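Local structure of RNA-dependent RNA Polymerase (6TZ0) at residues A[260-265]-A[286-291]; A[266-271]-A[279-284]. The protein copies the double-stranded RNA genome of a cypovirus, making plus strands in conservative transcription and probably minus strands during genome replication. All coordinates share one frame; numbering follows the deposited sequence.

Contact 1 (A[260-265]-A[286-291]); sequences ALHNVG and TSEPHF
Thr286 hydrogen-bonds to two carbonyl groups, Leu261 O in the last turn of helix 257-264 and Gly265 O just after it. Thr286 OG1, lying between its own backbone N and carbonyl carbon (chi1 58°), donates to Leu261 O at 2.8 Å, nearly in line with the C=O bond. The backbone N of Thr286 donates to Gly265 O at 3.0 Å, from above the carbonyl plane. Thr286 O in turn takes a CA-H...O contact from His262 CA at 3.4 Å. A third hydrogen bond runs from Glu288 N to His262 ND1, 3.1 Å long, with the donor 16° out of the ring plane. ND1, accepting a backbone N-H, is probably the unprotonated ring nitrogen. Ser287 CA lies obliquely to the same ring, 3.3 Å from ND1.

Gly265, with positive phi, is the first residue after helix 257-264 to leave helical angles, and it leads into the hairpin of strands 266-272 and 278-285. Segment 286-291 is the chain leaving that hairpin, so the contact closes its base within the N-terminal region of the polymerase.

Further out, Glu288 OE1 accepts a hydrogen bond from Gln717 N. Leu261 packs on Asn718, Val728 and Gln325, and Val264 packs on Val328 of helix 325-339.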
# COMPACT_ATOMS: atom_id res chain seq x y z
N ALA A 260 -33.30 -5.65 15.56
CA ALA A 260 -33.90 -4.62 16.41
C ALA A 260 -34.71 -3.62 15.60
O ALA A 260 -35.84 -3.28 15.96
CB ALA A 260 -32.82 -3.91 17.22
N LEU A 261 -34.15 -3.17 14.47
CA LEU A 261 -34.83 -2.22 13.61
C LEU A 261 -36.01 -2.86 12.88
O LEU A 261 -36.97 -2.16 12.54
CB LEU A 261 -33.83 -1.63 12.63
CG LEU A 261 -34.16 -0.37 11.85
CD1 LEU A 261 -34.26 0.82 12.80
CD2 LEU A 261 -33.09 -0.14 10.84
N HIS A 262 -35.94 -4.17 12.64
CA HIS A 262 -37.11 -4.91 12.18
C HIS A 262 -38.24 -4.87 13.20
O HIS A 262 -39.39 -4.59 12.86
CB HIS A 262 -36.73 -6.36 11.88
CG HIS A 262 -37.90 -7.26 11.66
ND1 HIS A 262 -38.66 -7.22 10.51
CD2 HIS A 262 -38.44 -8.22 12.44
CE1 HIS A 262 -39.62 -8.12 10.59
NE2 HIS A 262 -39.51 -8.74 11.75
N ASN A 263 -37.92 -5.15 14.47
CA ASN A 263 -38.96 -5.16 15.49
C ASN A 263 -39.45 -3.77 15.88
O ASN A 263 -40.47 -3.67 16.57
CB ASN A 263 -38.49 -5.90 16.75
CG ASN A 263 -38.53 -7.40 16.58
OD1 ASN A 263 -39.46 -7.95 16.00
ND2 ASN A 263 -37.51 -8.07 17.09
N VAL A 264 -38.75 -2.70 15.48
CA VAL A 264 -39.28 -1.35 15.67
C VAL A 264 -40.57 -1.15 14.88
O VAL A 264 -41.57 -0.66 15.40
CB VAL A 264 -38.22 -0.29 15.31
CG1 VAL A 264 -38.84 1.09 15.20
CG2 VAL A 264 -37.17 -0.25 16.37
N GLY A 265 -40.58 -1.55 13.61
CA GLY A 265 -41.78 -1.54 12.80
C GLY A 265 -42.00 -0.30 11.97
O GLY A 265 -42.17 -0.42 10.75
N THR A 286 -40.13 -0.58 8.62
CA THR A 286 -38.77 -1.06 8.76
C THR A 286 -38.71 -2.57 8.94
O THR A 286 -37.69 -3.10 9.36
CB THR A 286 -38.06 -0.37 9.93
OG1 THR A 286 -38.78 -0.60 11.14
CG2 THR A 286 -37.94 1.11 9.68
N SER A 287 -39.81 -3.26 8.63
CA SER A 287 -39.80 -4.71 8.62
C SER A 287 -38.96 -5.21 7.44
O SER A 287 -38.80 -4.51 6.44
CB SER A 287 -41.22 -5.24 8.52
OG SER A 287 -41.82 -4.85 7.30
N GLU A 288 -38.43 -6.41 7.57
CA GLU A 288 -37.48 -6.97 6.63
C GLU A 288 -38.13 -8.08 5.81
O GLU A 288 -39.13 -8.66 6.23
CB GLU A 288 -36.26 -7.51 7.38
CG GLU A 288 -35.47 -6.46 8.13
CD GLU A 288 -34.80 -5.45 7.23
OE1 GLU A 288 -34.39 -5.82 6.11
OE2 GLU A 288 -34.67 -4.28 7.64
N PRO A 289 -37.60 -8.38 4.62
CA PRO A 289 -38.13 -9.51 3.84
C PRO A 289 -37.80 -10.84 4.49
O PRO A 289 -37.02 -10.93 5.44
CB PRO A 289 -37.43 -9.36 2.49
CG PRO A 289 -37.05 -7.94 2.42
CD PRO A 289 -36.70 -7.55 3.81
N HIS A 290 -38.40 -11.90 3.95
CA HIS A 290 -38.39 -13.19 4.64
C HIS A 290 -37.04 -13.89 4.55
O HIS A 290 -36.72 -14.71 5.42
CB HIS A 290 -39.48 -14.10 4.07
CG HIS A 290 -39.27 -14.48 2.64
ND1 HIS A 290 -38.54 -15.59 2.27
CD2 HIS A 290 -39.68 -13.90 1.49
CE1 HIS A 290 -38.51 -15.67 0.95
NE2 HIS A 290 -39.19 -14.66 0.45
N PHE A 291 -36.25 -13.59 3.53
CA PHE A 291 -34.90 -14.15 3.44
C PHE A 291 -33.92 -13.45 4.37
O PHE A 291 -32.83 -13.97 4.60
CB PHE A 291 -34.41 -14.10 1.99
CG PHE A 291 -34.55 -12.76 1.32
CD1 PHE A 291 -33.57 -11.80 1.43
CD2 PHE A 291 -35.67 -12.48 0.56
CE1 PHE A 291 -33.71 -10.57 0.82
CE2 PHE A 291 -35.81 -11.26 -0.07
CZ PHE A 291 -34.83 -10.30 0.06

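Contact 2 (A[266-271]-A[279-284]); sequences RATVPV and IGHRTK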
# COMPACT_ATOMS: atom_id res chain seq x y z
N ARG A 266 -42.00 0.89 12.56
CA ARG A 266 -42.24 2.12 11.83
C ARG A 266 -41.14 3.11 12.17
O ARG A 266 -40.70 3.19 13.31
CB ARG A 266 -43.60 2.74 12.17
CG ARG A 266 -44.80 1.92 11.74
CD ARG A 266 -44.96 1.94 10.24
NE ARG A 266 -46.18 1.27 9.81
CZ ARG A 266 -46.25 -0.02 9.50
NH1 ARG A 266 -45.17 -0.79 9.57
NH2 ARG A 266 -47.41 -0.55 9.12
N ALA A 267 -40.71 3.87 11.17
CA ALA A 267 -39.77 4.95 11.42
C ALA A 267 -40.14 6.13 10.53
O ALA A 267 -40.46 5.94 9.35
CB ALA A 267 -38.33 4.52 11.15
N THR A 268 -40.11 7.32 11.10
CA THR A 268 -40.27 8.55 10.35
C THR A 268 -38.88 9.14 10.08
O THR A 268 -38.21 9.64 10.98
CB THR A 268 -41.23 9.50 11.08
OG1 THR A 268 -41.21 10.80 10.47
CG2 THR A 268 -40.98 9.57 12.59
N VAL A 269 -38.45 9.03 8.83
CA VAL A 269 -37.06 9.23 8.44
C VAL A 269 -37.03 10.42 7.48
O VAL A 269 -38.06 10.76 6.88
CB VAL A 269 -36.47 7.96 7.79
CG1 VAL A 269 -36.60 6.80 8.72
CG2 VAL A 269 -37.16 7.65 6.47
N PRO A 270 -35.89 11.08 7.33
CA PRO A 270 -35.79 12.15 6.32
C PRO A 270 -35.66 11.58 4.91
O PRO A 270 -35.36 10.40 4.70
CB PRO A 270 -34.54 12.92 6.73
CG PRO A 270 -33.73 11.96 7.47
CD PRO A 270 -34.70 11.08 8.20
N VAL A 271 -35.89 12.45 3.93
CA VAL A 271 -35.87 12.09 2.52
C VAL A 271 -34.87 12.98 1.81
O VAL A 271 -34.96 14.21 1.90
CB VAL A 271 -37.26 12.21 1.87
CG1 VAL A 271 -37.18 12.02 0.38
CG2 VAL A 271 -38.22 11.20 2.47
N ILE A 279 -35.34 17.10 1.41
CA ILE A 279 -36.52 17.68 0.79
C ILE A 279 -37.81 17.34 1.52
O ILE A 279 -38.82 18.03 1.31
CB ILE A 279 -36.62 17.27 -0.69
CG1 ILE A 279 -36.55 15.75 -0.81
CG2 ILE A 279 -35.53 17.95 -1.48
CD1 ILE A 279 -36.81 15.22 -2.19
N GLY A 280 -37.83 16.31 2.35
CA GLY A 280 -39.01 16.01 3.13
C GLY A 280 -38.73 14.90 4.11
O GLY A 280 -37.58 14.49 4.30
N HIS A 281 -39.79 14.42 4.72
CA HIS A 281 -39.73 13.25 5.57
C HIS A 281 -40.95 12.39 5.32
O HIS A 281 -42.04 12.90 5.04
CB HIS A 281 -39.64 13.61 7.06
CG HIS A 281 -40.87 14.26 7.60
ND1 HIS A 281 -41.10 15.61 7.50
CD2 HIS A 281 -41.94 13.74 8.24
CE1 HIS A 281 -42.26 15.90 8.06
NE2 HIS A 281 -42.80 14.78 8.50
N ARG A 282 -40.77 11.08 5.40
CA ARG A 282 -41.85 10.13 5.20
C ARG A 282 -41.91 9.22 6.41
O ARG A 282 -41.03 9.24 7.26
CB ARG A 282 -41.64 9.33 3.91
CG ARG A 282 -40.40 8.45 3.88
CD ARG A 282 -40.14 7.92 2.48
NE ARG A 282 -38.84 7.26 2.36
CZ ARG A 282 -38.65 5.95 2.41
NH1 ARG A 282 -39.68 5.13 2.52
NH2 ARG A 282 -37.43 5.45 2.31
N THR A 283 -42.98 8.44 6.49
CA THR A 283 -43.15 7.45 7.53
C THR A 283 -43.22 6.09 6.85
O THR A 283 -44.21 5.77 6.20
CB THR A 283 -44.40 7.71 8.36
OG1 THR A 283 -44.31 9.01 8.96
CG2 THR A 283 -44.54 6.67 9.46
N LYS A 284 -42.17 5.30 7.01
CA LYS A 284 -42.02 4.04 6.30
C LYS A 284 -42.05 2.88 7.27
O LYS A 284 -41.98 3.05 8.49
CB LYS A 284 -40.72 4.03 5.49
CG LYS A 284 -39.48 3.99 6.34
CD LYS A 284 -38.23 4.11 5.50
CE LYS A 284 -38.02 2.91 4.61
NZ LYS A 284 -37.74 1.67 5.36
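Strands 266-271 and 279-284 run antiparallel, with their axes 4.3 Å apart at closest approach and their directions 152° apart. They form a two-stranded beta hairpin in the N-terminal region of the polymerase. Ala267 with Lys284 and Val269 with Arg282 are hydrogen-bonded pairs, each joined by two backbone bonds. Thr268 with Thr283 and Pro270 with His281 are the non-hydrogen-bonded pairs between and beyond them. Toward the turn the regular register is interrupted by a classic beta bulge, where Ile279 and Gly280 both face Val271. Val271 N donates to Gly280 O, and Ile279 N donates to Val271 O.

One face carries Ala267, Val269, Val271, Arg282 and Lys284. The Arg282 chain, extended from CG to NE, passes Val271 CG2, which lies 3.8 Å from Arg282 CG; the two side chains cross at about a right angle. The same methyl lies at the edge of the guanidinium, near its plane. Val269 CG2 touches Lys284 CD at 3.8 Å. Ala267 and Val269 also pack on Gln325 of helix 325-339, and Val269 and Lys284 on Asn729.

Thr268, Pro270, His281 and Thr283 lie on the other face. Thr268 and His281 point the same way, side by side. Thr268 OG1, anti to its backbone N (chi1 170°), lies 3.8 Å from His281 CD2. Thr283 OG1 comes 3.8 Å from Thr268 CB. The His281 side chain of this face is hydrogen-bonded through ND1 to His1039 ND1, and the backbone Thr268 O to Ser1043 OG, so the hairpin meets the C-terminal region. At the turn end, beside the bulge, Val271 CG1 packs 4.0 Å from Ile279 CG1.

Both segments of contact 2 lie between the two segments of contact 1 along the chain. Helix 257-264 runs into strand 266-272, and strand 278-285 runs out toward helix 290-293. Both contacts are partly buried, their centres about 16 Å apart. Contact 1 has no exposed residue among those that touch, whereas contact 2 has three. In contact 1 two of the three hydrogen bonds use a side chain, once as donor and once as acceptor; the third is backbone to backbone. In contact 2 all the cross-strand hydrogen bonds are backbone to backbone, and the side chains add mainly apolar touches. The two meet where Thr286 CG2 packs 3.7 Å from Ala267 CB. Helix 325-339 borders both.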